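Local coordinates for protein Exo-beta-1,3-galactanase (Bifidobacterium bifidum, PDB 5FLW) that probably releases terminal galactose units from the non-reducing ends of beta-1,3-galactans, as a glycoside hydrolase of family 43, at residues K85-P90 against D167-I172; G107-G112 against G133-D138; R137-F142 against G149-E154; G159-R164 against V173-C178; L199-G204 against N215-A220. All blocks are in the same frame, centred on the assembly; numbering follows the deposited sequence. Where two conformers were deposited one is given.

Interaction 1 (K85-P90 against D167-I172); sequences KVLHCP and DDYLTI
Tyr169 carries this contact, and its side chain can be traced outward across the end of strand 80-88 and the two residues that follow it. Its backbone takes a left-handed conformation (phi 66°), and CG stands anti to its own carbonyl carbon, so the ring is directed at Cys89. CB starts the contact against the CB and SG of Cys89. At the ring root, Tyr169 CG lies 3.8 Å from Cys89 SG; the sulfur sits over the ring face, 4.2 Å from the centroid of the Tyr169 ring, a sulfur-aromatic contact. The same face receives a CH-pi contact farther along, where Cys89 CA lies 3.7 Å from Tyr169 CD2. The neighbouring CE2 is approached obliquely, at 3.7 Å from Leu87 CB and 3.6 Å from His88 O.

Two blades of the five-bladed beta-propeller of family 43 meet here. Leu87 and His88 end strand 80-88, the first of one blade, whereas Tyr169 belongs to the turn between strands 159-165 and 172-179 of the next. An Asx turn shapes that turn, Leu170 N donating to Asp168 OD1 at 3.1 Å.

Beyond CE2, Tyr169 CZ rests 3.5 Å from Pro90 CD, where the proline ring crosses the tyrosine at about a right angle. At the tip, Tyr169 OH is hydrogen-bonded to Gly147 O and to Gln143 NE2, whose amide also reaches His88 O; Tyr169 O is bonded to Tyr98 OH.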
# COMPACT_ATOMS: atom_id res chain seq x y z
N LYS A 85 3.97 3.84 -3.97
CA LYS A 85 2.80 4.64 -3.64
C LYS A 85 2.93 5.97 -4.37
O LYS A 85 4.04 6.47 -4.57
CB LYS A 85 2.74 4.91 -2.13
CG LYS A 85 2.67 3.65 -1.25
CD LYS A 85 1.33 2.93 -1.45
CE LYS A 85 1.36 1.48 -0.90
NZ LYS A 85 2.26 0.61 -1.71
N VAL A 86 1.79 6.57 -4.74
CA VAL A 86 1.75 7.87 -5.42
C VAL A 86 0.77 8.79 -4.71
O VAL A 86 -0.32 8.37 -4.31
CB VAL A 86 1.40 7.71 -6.93
CG1 VAL A 86 1.11 9.07 -7.62
CG2 VAL A 86 2.53 6.95 -7.66
N LEU A 87 1.15 10.07 -4.57
CA LEU A 87 0.23 11.12 -4.15
C LEU A 87 0.32 12.28 -5.14
O LEU A 87 1.37 12.51 -5.75
CB LEU A 87 0.55 11.68 -2.75
CG LEU A 87 0.30 10.76 -1.54
CD1 LEU A 87 0.80 11.42 -0.23
CD2 LEU A 87 -1.16 10.37 -1.41
N HIS A 88 -0.81 12.99 -5.29
CA HIS A 88 -0.85 14.22 -6.08
C HIS A 88 -0.66 15.40 -5.11
O HIS A 88 -1.44 15.55 -4.15
CB HIS A 88 -2.17 14.32 -6.85
CG HIS A 88 -2.22 15.45 -7.85
ND1 HIS A 88 -3.40 16.03 -8.26
CD2 HIS A 88 -1.23 16.09 -8.53
CE1 HIS A 88 -3.14 16.96 -9.16
NE2 HIS A 88 -1.83 17.04 -9.31
N CYS A 89 0.39 16.21 -5.35
CA CYS A 89 0.78 17.28 -4.42
C CYS A 89 -0.05 18.53 -4.67
O CYS A 89 0.07 19.14 -5.75
CB CYS A 89 2.25 17.62 -4.58
SG CYS A 89 2.76 18.97 -3.51
N PRO A 90 -0.87 18.98 -3.72
CA PRO A 90 -1.71 20.17 -3.99
C PRO A 90 -0.91 21.43 -4.28
O PRO A 90 -1.28 22.21 -5.17
CB PRO A 90 -2.56 20.29 -2.73
CG PRO A 90 -2.53 18.93 -2.12
CD PRO A 90 -1.18 18.38 -2.41
N ASP A 167 5.11 20.49 2.31
CA ASP A 167 4.07 20.93 1.39
C ASP A 167 4.36 20.55 -0.06
O ASP A 167 3.42 20.43 -0.85
CB ASP A 167 3.88 22.45 1.43
CG ASP A 167 3.22 22.92 2.71
OD1 ASP A 167 2.62 22.09 3.44
OD2 ASP A 167 3.34 24.14 2.99
N ASP A 168 5.62 20.44 -0.44
CA ASP A 168 5.93 20.00 -1.80
C ASP A 168 5.96 18.47 -1.93
O ASP A 168 6.29 17.95 -3.00
CB ASP A 168 7.24 20.62 -2.30
CG ASP A 168 8.45 20.18 -1.49
OD1 ASP A 168 8.33 19.29 -0.63
OD2 ASP A 168 9.55 20.73 -1.73
N TYR A 169 5.64 17.75 -0.84
CA TYR A 169 5.52 16.29 -0.81
C TYR A 169 6.84 15.55 -1.05
O TYR A 169 6.81 14.32 -1.22
CB TYR A 169 4.42 15.79 -1.75
CG TYR A 169 3.00 15.88 -1.23
CD1 TYR A 169 2.64 16.75 -0.20
CD2 TYR A 169 1.99 15.07 -1.77
CE1 TYR A 169 1.31 16.81 0.27
CE2 TYR A 169 0.68 15.12 -1.32
CZ TYR A 169 0.34 15.99 -0.31
OH TYR A 169 -0.99 16.02 0.14
N LEU A 170 8.01 16.23 -1.03
CA LEU A 170 9.28 15.60 -1.41
C LEU A 170 10.09 15.07 -0.23
O LEU A 170 11.04 14.30 -0.44
CB LEU A 170 10.16 16.58 -2.19
CG LEU A 170 9.56 17.14 -3.49
CD1 LEU A 170 10.55 18.11 -4.10
CD2 LEU A 170 9.22 16.03 -4.43
N THR A 171 9.74 15.47 1.00
CA THR A 171 10.43 14.98 2.19
C THR A 171 9.48 15.01 3.39
O THR A 171 8.31 15.38 3.26
CB THR A 171 11.75 15.74 2.42
OG1 THR A 171 12.51 15.02 3.39
CG2 THR A 171 11.49 17.17 2.89
N ILE A 172 9.99 14.58 4.55
CA ILE A 172 9.23 14.39 5.79
C ILE A 172 9.60 15.50 6.77
O ILE A 172 10.78 15.83 6.94
CB ILE A 172 9.60 13.04 6.40
CG1 ILE A 172 9.24 11.91 5.45
CG2 ILE A 172 8.96 12.85 7.78
CD1 ILE A 172 9.89 10.58 5.92

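Interaction 2 (G107-G112 against G133-D138); sequences GYAHIG and GYLSRD
One direct backbone hydrogen bond and two waters supply the polar part of this contact. Ser136 N donates to Ala109 O at 3.0 Å (N-H...O angle 157°), arriving well above the carbonyl plane of Ala109. The first water also bonds Ala109 O, 2.9 Å away, and continues to Tyr134 O. The second gives its protons to His110 O and Arg137 O and lies 2.7 Å from Ser136 OG, to which it is hydrogen-bonded as well. That hydroxyl, anti to its backbone N, has a further partner in Ser153 OG.

Ser136 O also lies against the carbonyl carbon of Ala109, 2.9 Å from Ala109 C, a close contact that is not a hydrogen bond.

Among apolar contacts, Ala109 CB is central. It meets Leu135 CD2 at 3.6 Å and, on another side, Arg137 CG at 3.8 Å. The extended arginine chain then carries its guanidinium past the methyl, so that Ala109 CB lies over one face, offset toward the rim; Arg137 NH2 is bonded to Tyr106 O. Deeper in, Ile111 CG1 packs against the Ser136 hydroxyl at 3.3 Å from OG.

The touching parts, 109-111 and 134-137, run nearly at right angles (84°). They join the lead-in to strand 110-116 of one blade to the connection running on to strand 139-143, a junction between consecutive blades of a beta-propeller.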
# COMPACT_ATOMS: atom_id res chain seq x y z
N GLY A 107 19.50 -4.52 4.89
CA GLY A 107 19.99 -3.53 5.82
C GLY A 107 19.80 -2.09 5.42
O GLY A 107 20.13 -1.21 6.22
N TYR A 108 19.29 -1.80 4.22
CA TYR A 108 19.25 -0.41 3.76
C TYR A 108 18.05 0.37 4.27
O TYR A 108 18.19 1.47 4.82
CB TYR A 108 19.32 -0.35 2.25
CG TYR A 108 19.52 1.04 1.65
CD1 TYR A 108 20.64 1.82 1.99
CD2 TYR A 108 18.63 1.55 0.69
CE1 TYR A 108 20.86 3.08 1.40
CE2 TYR A 108 18.83 2.81 0.09
CZ TYR A 108 19.95 3.57 0.46
OH TYR A 108 20.20 4.81 -0.11
N ALA A 109 16.85 -0.15 4.02
CA ALA A 109 15.62 0.32 4.66
C ALA A 109 15.43 1.84 4.49
O ALA A 109 15.34 2.60 5.46
CB ALA A 109 15.59 -0.13 6.12
N HIS A 110 15.32 2.28 3.23
CA HIS A 110 15.08 3.68 2.92
C HIS A 110 13.75 3.86 2.18
O HIS A 110 13.14 2.90 1.69
CB HIS A 110 16.16 4.24 1.99
CG HIS A 110 17.40 4.72 2.68
ND1 HIS A 110 18.13 3.93 3.55
CD2 HIS A 110 18.08 5.89 2.58
CE1 HIS A 110 19.19 4.60 3.97
NE2 HIS A 110 19.17 5.80 3.42
N ILE A 111 13.32 5.13 2.08
CA ILE A 111 12.26 5.56 1.18
C ILE A 111 12.92 6.19 -0.04
O ILE A 111 13.77 7.09 0.11
CB ILE A 111 11.34 6.60 1.85
CG1 ILE A 111 10.67 6.03 3.12
CG2 ILE A 111 10.28 7.13 0.86
CD1 ILE A 111 10.05 7.05 4.09
N GLY A 112 12.55 5.75 -1.24
CA GLY A 112 12.94 6.44 -2.47
C GLY A 112 11.83 7.37 -2.94
O GLY A 112 10.64 7.07 -2.76
N GLY A 133 17.72 8.78 10.30
CA GLY A 133 18.47 7.55 10.11
C GLY A 133 17.71 6.28 10.43
O GLY A 133 18.28 5.19 10.29
N TYR A 134 16.43 6.37 10.83
CA TYR A 134 15.67 5.19 11.25
C TYR A 134 15.35 4.29 10.06
O TYR A 134 15.20 4.75 8.92
CB TYR A 134 14.35 5.60 11.91
CG TYR A 134 14.49 6.46 13.16
CD1 TYR A 134 15.66 6.46 13.89
CD2 TYR A 134 13.43 7.24 13.62
CE1 TYR A 134 15.80 7.25 15.04
CE2 TYR A 134 13.55 8.01 14.74
CZ TYR A 134 14.73 8.01 15.46
OH TYR A 134 14.84 8.80 16.57
N LEU A 135 15.18 2.99 10.36
CA LEU A 135 14.73 2.03 9.36
C LEU A 135 13.36 2.40 8.81
O LEU A 135 12.44 2.72 9.57
CB LEU A 135 14.59 0.66 10.01
CG LEU A 135 15.83 0.03 10.62
CD1 LEU A 135 15.48 -1.18 11.51
CD2 LEU A 135 16.84 -0.34 9.50
N SER A 136 13.21 2.31 7.49
CA SER A 136 11.90 2.37 6.83
C SER A 136 11.80 1.19 5.86
O SER A 136 12.65 1.04 4.97
CB SER A 136 11.74 3.70 6.08
OG SER A 136 10.47 3.75 5.43
N ARG A 137 10.80 0.33 6.06
CA ARG A 137 10.57 -0.79 5.15
C ARG A 137 9.19 -0.66 4.49
O ARG A 137 9.02 0.23 3.65
CB ARG A 137 10.89 -2.11 5.83
CG ARG A 137 12.40 -2.21 6.13
CD ARG A 137 12.80 -3.63 6.44
NE ARG A 137 14.22 -3.82 6.69
CZ ARG A 137 14.74 -3.73 7.90
NH1 ARG A 137 13.92 -3.41 8.91
NH2 ARG A 137 16.04 -3.97 8.12
N ASP A 138 8.19 -1.45 4.87
CA ASP A 138 6.87 -1.30 4.22
C ASP A 138 6.35 0.12 4.40
O ASP A 138 6.51 0.73 5.46
CB ASP A 138 5.84 -2.22 4.86
CG ASP A 138 5.98 -3.66 4.42
OD1 ASP A 138 6.93 -4.02 3.66
OD2 ASP A 138 5.14 -4.45 4.90
O HOH W 1 17.33 3.35 7.37
O HOH W 2 10.60 2.47 3.02

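Interaction 3 (R137-F142 against G149-E154); sequences RDIGVF and GYIMSE
The Tyr150 ring meets the neighbouring strand at its edge, where Phe142 O lies in the ring plane, 3.4 Å from Tyr150 CD1. The Phe142 ring runs alongside, pointing the same way, and its CD2 comes obliquely within 4.0 Å of Tyr150 CD1. Both rings are on the sheet face that also carries Met152, and this face turns toward Ile193 of the next blade.

Strands 139-143 and 149-155 form an antiparallel hairpin, the first two strands of a propeller blade; the axes of 139-142 and 149-154 are 158° apart. Gly140 with Met152 and Phe142 with Tyr150 are hydrogen-bonded pairs; the ladder continues past Asp138 O, which accepts from Glu154 N almost along its C=O axis. On the other face Ile139 crosses Ile151 obliquely, CG2 of the former 4.0 Å from CD1 of the latter.

Met152 is bent at chi2 (86°) and chi3 (77°), which turns its methyl across onto the partner strand: CE lies 3.7 Å from Gly140 C. Gly140, without a side chain, leaves room for that CE. Replacing Met152 by an alanine would remove CG, SD and CE, and would probably loosen the cover over Gly140 and the packing on Phe142 CB and Pro191.

At the end of the ladder, where Arg137 N donates to Glu154 O, Arg137 NH1 and Glu154 OE1 stand 5.0 Å apart, joined by a water. A second water links Glu154 OE1 to Asp138 N, and Arg156 adds a salt bridge. With two water donors and an arginine around OE1, Glu154 is likely to stay ionised although buried.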
# COMPACT_ATOMS: atom_id res chain seq x y z
N ARG A 137 10.80 0.33 6.06
CA ARG A 137 10.57 -0.79 5.15
C ARG A 137 9.19 -0.66 4.49
O ARG A 137 9.02 0.23 3.65
CB ARG A 137 10.89 -2.11 5.83
CG ARG A 137 12.40 -2.21 6.13
CD ARG A 137 12.80 -3.63 6.44
NE ARG A 137 14.22 -3.82 6.69
CZ ARG A 137 14.74 -3.73 7.90
NH1 ARG A 137 13.92 -3.41 8.91
NH2 ARG A 137 16.04 -3.97 8.12
N ASP A 138 8.19 -1.45 4.87
CA ASP A 138 6.87 -1.30 4.22
C ASP A 138 6.35 0.12 4.40
O ASP A 138 6.51 0.73 5.46
CB ASP A 138 5.84 -2.22 4.86
CG ASP A 138 5.98 -3.66 4.42
OD1 ASP A 138 6.93 -4.02 3.66
OD2 ASP A 138 5.14 -4.45 4.90
N ILE A 139 5.74 0.65 3.33
CA ILE A 139 5.18 1.99 3.35
C ILE A 139 3.75 1.96 2.81
O ILE A 139 3.35 1.07 2.06
CB ILE A 139 6.00 3.03 2.55
CG1 ILE A 139 6.14 2.58 1.09
CG2 ILE A 139 7.37 3.32 3.21
CD1 ILE A 139 6.49 3.71 0.14
N GLY A 140 2.98 2.99 3.23
CA GLY A 140 1.72 3.34 2.61
C GLY A 140 1.58 4.85 2.62
O GLY A 140 2.43 5.55 3.18
N VAL A 141 0.52 5.36 1.99
CA VAL A 141 0.28 6.81 1.97
C VAL A 141 -1.16 7.14 2.38
O VAL A 141 -2.09 6.34 2.23
CB VAL A 141 0.64 7.47 0.61
CG1 VAL A 141 2.15 7.36 0.33
CG2 VAL A 141 -0.20 6.86 -0.52
N PHE A 142 -1.34 8.38 2.86
CA PHE A 142 -2.67 8.89 3.16
C PHE A 142 -2.70 10.40 2.91
O PHE A 142 -1.77 11.12 3.30
CB PHE A 142 -3.10 8.53 4.60
CG PHE A 142 -4.41 9.17 5.02
CD1 PHE A 142 -5.62 8.71 4.52
CD2 PHE A 142 -4.42 10.25 5.90
CE1 PHE A 142 -6.80 9.31 4.88
CE2 PHE A 142 -5.60 10.84 6.26
CZ PHE A 142 -6.79 10.37 5.75
N GLY A 149 -0.37 15.53 3.36
CA GLY A 149 0.05 14.22 2.90
C GLY A 149 0.87 13.52 3.97
O GLY A 149 1.62 14.16 4.72
N TYR A 150 0.76 12.19 4.00
CA TYR A 150 1.42 11.37 4.99
C TYR A 150 1.96 10.11 4.34
O TYR A 150 1.35 9.54 3.43
CB TYR A 150 0.45 10.94 6.12
CG TYR A 150 -0.16 12.12 6.80
CD1 TYR A 150 -1.32 12.72 6.31
CD2 TYR A 150 0.45 12.68 7.93
CE1 TYR A 150 -1.87 13.86 6.94
CE2 TYR A 150 -0.09 13.80 8.56
CZ TYR A 150 -1.24 14.40 8.07
OH TYR A 150 -1.73 15.51 8.74
N ILE A 151 3.10 9.67 4.85
CA ILE A 151 3.63 8.36 4.52
C ILE A 151 3.71 7.54 5.80
O ILE A 151 4.23 8.01 6.82
CB ILE A 151 4.97 8.47 3.75
CG1 ILE A 151 5.47 7.08 3.33
CG2 ILE A 151 6.01 9.20 4.55
CD1 ILE A 151 6.54 7.15 2.27
N MET A 152 3.15 6.32 5.75
CA MET A 152 3.26 5.40 6.87
C MET A 152 4.45 4.50 6.60
O MET A 152 4.68 4.10 5.46
CB MET A 152 1.99 4.56 7.06
CG MET A 152 0.71 5.37 7.29
SD MET A 152 -0.13 5.93 5.78
CE MET A 152 -0.94 4.40 5.25
N SER A 153 5.21 4.18 7.65
CA SER A 153 6.53 3.56 7.46
C SER A 153 6.84 2.62 8.61
O SER A 153 7.02 3.07 9.75
CB SER A 153 7.62 4.66 7.39
OG SER A 153 8.93 4.10 7.48
N GLU A 154 6.97 1.33 8.31
CA GLU A 154 7.30 0.35 9.34
C GLU A 154 8.79 0.41 9.67
O GLU A 154 9.64 0.33 8.77
CB GLU A 154 6.90 -1.07 8.91
CG GLU A 154 6.90 -2.09 10.06
CD GLU A 154 8.26 -2.76 10.30
OE1 GLU A 154 8.98 -3.03 9.32
OE2 GLU A 154 8.61 -3.01 11.49
O HOH W 3 11.46 -1.82 9.51
O HOH W 4 8.00 -3.67 6.82

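Interaction 4 (G159-R164 against V173-C178); sequences GTHIYR and VEDVAC
Residues 159-164 and 173-178 run antiparallel, their axes 155° apart, but a one-residue shift between Ile162 and Tyr163 breaks their register. Two classic beta bulges mark this outer hairpin of a propeller blade: Val176 and Ala177 both face Ile162, and Val173 and Glu174 both face Arg164. At the first, Ile162 O takes Val176 N at 2.8 Å and Ala177 N only weakly.

On one face His161 ND1 donates to Asp175 OD1 at 2.6 Å, nearly straight (171°) and within the imidazole plane, though it meets the carboxylate from above its plane. The imidazole is sandwiched: Cys178 SG sits over the centre of one face, 3.6 Å from the ring centroid of His161, and Tyr163 OH over the centre of the other. His161 NE2 is hydrogen-bonded to Asp155 OD2, so carboxylates at both nitrogens probably favour a protonated, charged ring.

On the opposite face, Arg164 bends at chi3 (54°) to bring its guanidinium side-on to Glu174. NE, at 2.9 Å, and NH2, at 3.1 Å, both bond the single oxygen OE1 of Glu174, while OE2 goes to His224. The guanidinium and carboxylate planes are steeply inclined, and Val173 CG2 lies over the guanidinium face, 3.9 Å from Arg164 CZ.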
# COMPACT_ATOMS: atom_id res chain seq x y z
N GLY A 159 8.41 0.98 15.77
CA GLY A 159 7.00 0.85 15.52
C GLY A 159 6.72 1.32 14.12
O GLY A 159 7.63 1.55 13.33
N THR A 160 5.43 1.46 13.80
CA THR A 160 5.06 1.96 12.48
C THR A 160 4.70 3.44 12.60
O THR A 160 3.84 3.81 13.42
CB THR A 160 3.97 1.09 11.85
OG1 THR A 160 4.50 -0.24 11.73
CG2 THR A 160 3.56 1.61 10.47
N HIS A 161 5.41 4.27 11.83
CA HIS A 161 5.26 5.72 11.87
C HIS A 161 4.15 6.18 10.94
O HIS A 161 3.92 5.60 9.87
CB HIS A 161 6.53 6.44 11.40
CG HIS A 161 7.75 6.15 12.22
ND1 HIS A 161 8.22 7.01 13.19
CD2 HIS A 161 8.61 5.10 12.19
CE1 HIS A 161 9.32 6.50 13.72
NE2 HIS A 161 9.57 5.34 13.15
N ILE A 162 3.53 7.29 11.32
CA ILE A 162 2.84 8.19 10.40
C ILE A 162 3.73 9.42 10.30
O ILE A 162 3.95 10.11 11.31
CB ILE A 162 1.43 8.57 10.90
CG1 ILE A 162 0.55 7.32 11.09
CG2 ILE A 162 0.81 9.59 9.94
CD1 ILE A 162 -0.82 7.57 11.68
N TYR A 163 4.28 9.68 9.12
CA TYR A 163 5.15 10.82 8.87
C TYR A 163 4.40 11.85 8.03
O TYR A 163 3.82 11.50 7.00
CB TYR A 163 6.35 10.37 8.06
CG TYR A 163 7.39 9.55 8.78
CD1 TYR A 163 7.95 9.99 10.00
CD2 TYR A 163 7.88 8.37 8.22
CE1 TYR A 163 8.94 9.24 10.64
CE2 TYR A 163 8.85 7.62 8.85
CZ TYR A 163 9.39 8.06 10.04
OH TYR A 163 10.35 7.31 10.66
N ARG A 164 4.44 13.12 8.44
CA ARG A 164 3.83 14.18 7.65
C ARG A 164 4.84 14.69 6.62
O ARG A 164 6.01 14.93 6.96
CB ARG A 164 3.30 15.32 8.51
CG ARG A 164 2.54 16.41 7.72
CD ARG A 164 1.78 17.34 8.63
NE ARG A 164 2.64 17.94 9.66
CZ ARG A 164 3.23 19.13 9.57
NH1 ARG A 164 3.06 19.88 8.49
NH2 ARG A 164 3.99 19.59 10.58
N VAL A 173 8.59 16.06 7.43
CA VAL A 173 8.78 17.18 8.36
C VAL A 173 8.28 16.88 9.77
O VAL A 173 8.55 17.68 10.68
CB VAL A 173 8.17 18.51 7.83
CG1 VAL A 173 8.76 18.90 6.45
CG2 VAL A 173 6.65 18.46 7.78
N GLU A 174 7.60 15.76 10.00
CA GLU A 174 7.09 15.48 11.34
C GLU A 174 6.88 13.99 11.54
O GLU A 174 6.33 13.31 10.68
CB GLU A 174 5.79 16.23 11.63
CG GLU A 174 5.33 16.09 13.07
CD GLU A 174 3.90 16.51 13.28
OE1 GLU A 174 3.31 17.12 12.36
OE2 GLU A 174 3.36 16.22 14.36
N ASP A 175 7.30 13.50 12.71
CA ASP A 175 7.00 12.12 13.14
C ASP A 175 5.68 12.23 13.92
O ASP A 175 5.66 12.56 15.11
CB ASP A 175 8.18 11.57 13.95
CG ASP A 175 8.09 10.07 14.23
OD1 ASP A 175 7.23 9.36 13.66
OD2 ASP A 175 8.95 9.59 15.01
N VAL A 176 4.57 12.02 13.20
CA VAL A 176 3.24 12.30 13.74
C VAL A 176 2.87 11.28 14.81
O VAL A 176 2.29 11.62 15.86
CB VAL A 176 2.19 12.31 12.60
CG1 VAL A 176 0.77 12.34 13.15
CG2 VAL A 176 2.41 13.47 11.69
N ALA A 177 3.17 10.00 14.55
CA ALA A 177 2.85 8.90 15.44
C ALA A 177 3.82 7.77 15.15
O ALA A 177 4.37 7.66 14.04
CB ALA A 177 1.40 8.39 15.23
N CYS A 178 4.05 6.93 16.17
CA CYS A 178 4.84 5.73 15.98
C CYS A 178 4.22 4.67 16.89
O CYS A 178 4.35 4.76 18.12
CB CYS A 178 6.32 5.97 16.30
SG CYS A 178 7.35 4.53 15.89

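Interaction 5 (L199-G204 against N215-A220); sequences LYYWFG and NKYSTA
Six backbone hydrogen bonds hold strands 199-205 and 216-220 as a regular antiparallel hairpin, two each at the pairs Tyr200-Ala220, Trp202-Ser218 and Gly204-Lys216. The shortest is Tyr200 N to Ala220 O, 2.8 Å, nearly along the C=O axis, whereas the return bond from Ala220 N to Tyr200 O stretches to 3.2 Å.

Packing follows on the face of Tyr201, Phe203, Tyr217 and Thr219. Thr219 CG2 lies over the Tyr201 ring, 4.2 Å from its centroid, and Tyr217 CB similarly covers the Phe203 ring at 4.0 Å from its centroid. The Phe203 and Tyr217 rings are near parallel (27°) but slid apart, so they barely overlap. At the open end of the hairpin Leu199, CG anti to its backbone N, lays CD2 3.8 Å from Thr219 CB and CD1 3.4 Å from Ala220 O. An alanine at Leu199 would lack CG and both methyls and would probably leave Thr219 CB and the Ala220 carbonyl less well packed.

The two strands are the central pair of a propeller blade, flanked by strands 191-196 and 231-232. Tyr201 and Phe203 press on strand 278-286 of the following blade, and Trp202, on the opposite face, reaches Thr160 and Ile162 of the preceding one.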
# COMPACT_ATOMS: atom_id res chain seq x y z
N LEU A 199 -13.24 9.70 11.71
CA LEU A 199 -12.47 8.66 12.38
C LEU A 199 -11.51 8.04 11.38
O LEU A 199 -11.92 7.67 10.27
CB LEU A 199 -13.39 7.56 12.93
CG LEU A 199 -12.76 6.57 13.91
CD1 LEU A 199 -12.47 7.27 15.23
CD2 LEU A 199 -13.64 5.38 14.12
N TYR A 200 -10.23 7.92 11.76
CA TYR A 200 -9.21 7.27 10.94
C TYR A 200 -9.17 5.78 11.27
O TYR A 200 -9.26 5.38 12.43
CB TYR A 200 -7.83 7.86 11.23
CG TYR A 200 -7.72 9.36 10.98
CD1 TYR A 200 -7.48 9.85 9.71
CD2 TYR A 200 -7.86 10.28 12.04
CE1 TYR A 200 -7.37 11.21 9.47
CE2 TYR A 200 -7.76 11.64 11.82
CZ TYR A 200 -7.52 12.11 10.53
OH TYR A 200 -7.41 13.47 10.29
N TYR A 201 -9.06 4.95 10.23
CA TYR A 201 -8.92 3.51 10.38
C TYR A 201 -7.59 3.12 9.76
O TYR A 201 -7.34 3.43 8.60
CB TYR A 201 -10.06 2.75 9.68
CG TYR A 201 -11.49 3.01 10.21
CD1 TYR A 201 -12.10 4.25 10.04
CD2 TYR A 201 -12.23 1.99 10.82
CE1 TYR A 201 -13.41 4.49 10.50
CE2 TYR A 201 -13.52 2.21 11.28
CZ TYR A 201 -14.11 3.46 11.12
OH TYR A 201 -15.41 3.68 11.57
N TRP A 202 -6.74 2.45 10.54
CA TRP A 202 -5.38 2.08 10.17
C TRP A 202 -5.28 0.55 10.24
O TRP A 202 -5.44 -0.04 11.31
CB TRP A 202 -4.43 2.73 11.18
CG TRP A 202 -2.95 2.51 11.03
CD1 TRP A 202 -2.29 1.71 10.13
CD2 TRP A 202 -1.92 3.11 11.85
NE1 TRP A 202 -0.92 1.77 10.34
CE2 TRP A 202 -0.67 2.63 11.39
CE3 TRP A 202 -1.95 4.01 12.93
CZ2 TRP A 202 0.54 3.02 11.98
CZ3 TRP A 202 -0.74 4.41 13.51
CH2 TRP A 202 0.49 3.92 13.02
N PHE A 203 -5.00 -0.07 9.09
CA PHE A 203 -4.88 -1.52 8.96
C PHE A 203 -3.42 -1.91 8.77
O PHE A 203 -2.64 -1.16 8.18
CB PHE A 203 -5.68 -2.03 7.75
CG PHE A 203 -7.13 -1.65 7.78
CD1 PHE A 203 -7.55 -0.37 7.43
CD2 PHE A 203 -8.10 -2.58 8.15
CE1 PHE A 203 -8.92 -0.03 7.47
CE2 PHE A 203 -9.47 -2.24 8.18
CZ PHE A 203 -9.86 -0.97 7.84
N GLY A 204 -3.06 -3.12 9.23
CA GLY A 204 -1.74 -3.66 8.99
C GLY A 204 -1.68 -5.15 9.25
O GLY A 204 -2.66 -5.76 9.71
N ASN A 215 -4.72 -10.17 10.26
CA ASN A 215 -4.39 -8.75 10.22
C ASN A 215 -5.31 -7.97 11.16
O ASN A 215 -6.39 -8.43 11.56
CB ASN A 215 -4.50 -8.22 8.79
CG ASN A 215 -3.49 -8.85 7.80
OD1 ASN A 215 -3.56 -8.58 6.60
ND2 ASN A 215 -2.58 -9.70 8.29
N LYS A 216 -4.89 -6.74 11.51
CA LYS A 216 -5.62 -5.97 12.51
C LYS A 216 -5.76 -4.51 12.11
O LYS A 216 -5.08 -4.01 11.19
CB LYS A 216 -4.95 -6.06 13.89
CG LYS A 216 -4.62 -7.45 14.34
CD LYS A 216 -4.16 -7.44 15.80
CE LYS A 216 -3.99 -8.85 16.31
NZ LYS A 216 -3.45 -8.90 17.70
N TYR A 217 -6.64 -3.80 12.84
CA TYR A 217 -6.84 -2.38 12.64
C TYR A 217 -6.96 -1.63 13.97
O TYR A 217 -7.28 -2.20 15.02
CB TYR A 217 -8.05 -2.09 11.72
CG TYR A 217 -9.39 -2.29 12.41
CD1 TYR A 217 -9.87 -3.57 12.69
CD2 TYR A 217 -10.17 -1.20 12.80
CE1 TYR A 217 -11.09 -3.78 13.33
CE2 TYR A 217 -11.40 -1.39 13.45
CZ TYR A 217 -11.86 -2.68 13.71
OH TYR A 217 -13.08 -2.86 14.34
N SER A 218 -6.70 -0.32 13.89
CA SER A 218 -6.82 0.60 15.01
C SER A 218 -7.51 1.86 14.51
O SER A 218 -7.47 2.16 13.31
CB SER A 218 -5.44 0.91 15.60
OG SER A 218 -5.49 1.82 16.67
N THR A 219 -8.18 2.59 15.42
CA THR A 219 -8.88 3.83 15.07
C THR A 219 -8.42 4.97 15.97
O THR A 219 -7.90 4.77 17.07
CB THR A 219 -10.42 3.70 15.17
OG1 THR A 219 -10.78 3.42 16.53
CG2 THR A 219 -10.92 2.56 14.31
N ALA A 220 -8.60 6.20 15.46
CA ALA A 220 -8.26 7.41 16.19
C ALA A 220 -9.00 8.57 15.55
O ALA A 220 -9.38 8.52 14.38
CB ALA A 220 -6.74 7.67 16.22

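From the N terminus, interaction 1 opens first, on strand 80-88, and closes only at 167-172, a long loop spanning two blades. Within it lie interaction 2, which ties 107-112 to the connection at 133-138, and interaction 3, the short hairpin that begins on residues 137 and 138, shared with interaction 2. Interaction 4 opens at 159-164 before interaction 1 has closed and ends beyond it, so these two cross. Interactions 3 and 4 build one four-stranded blade, joined by backbone bonds between strands 149-155 and 159-165; interactions 1 and 2 attach the preceding blade. Interaction 5 follows in series, in the next blade, touching interactions 3 and 4 by packing.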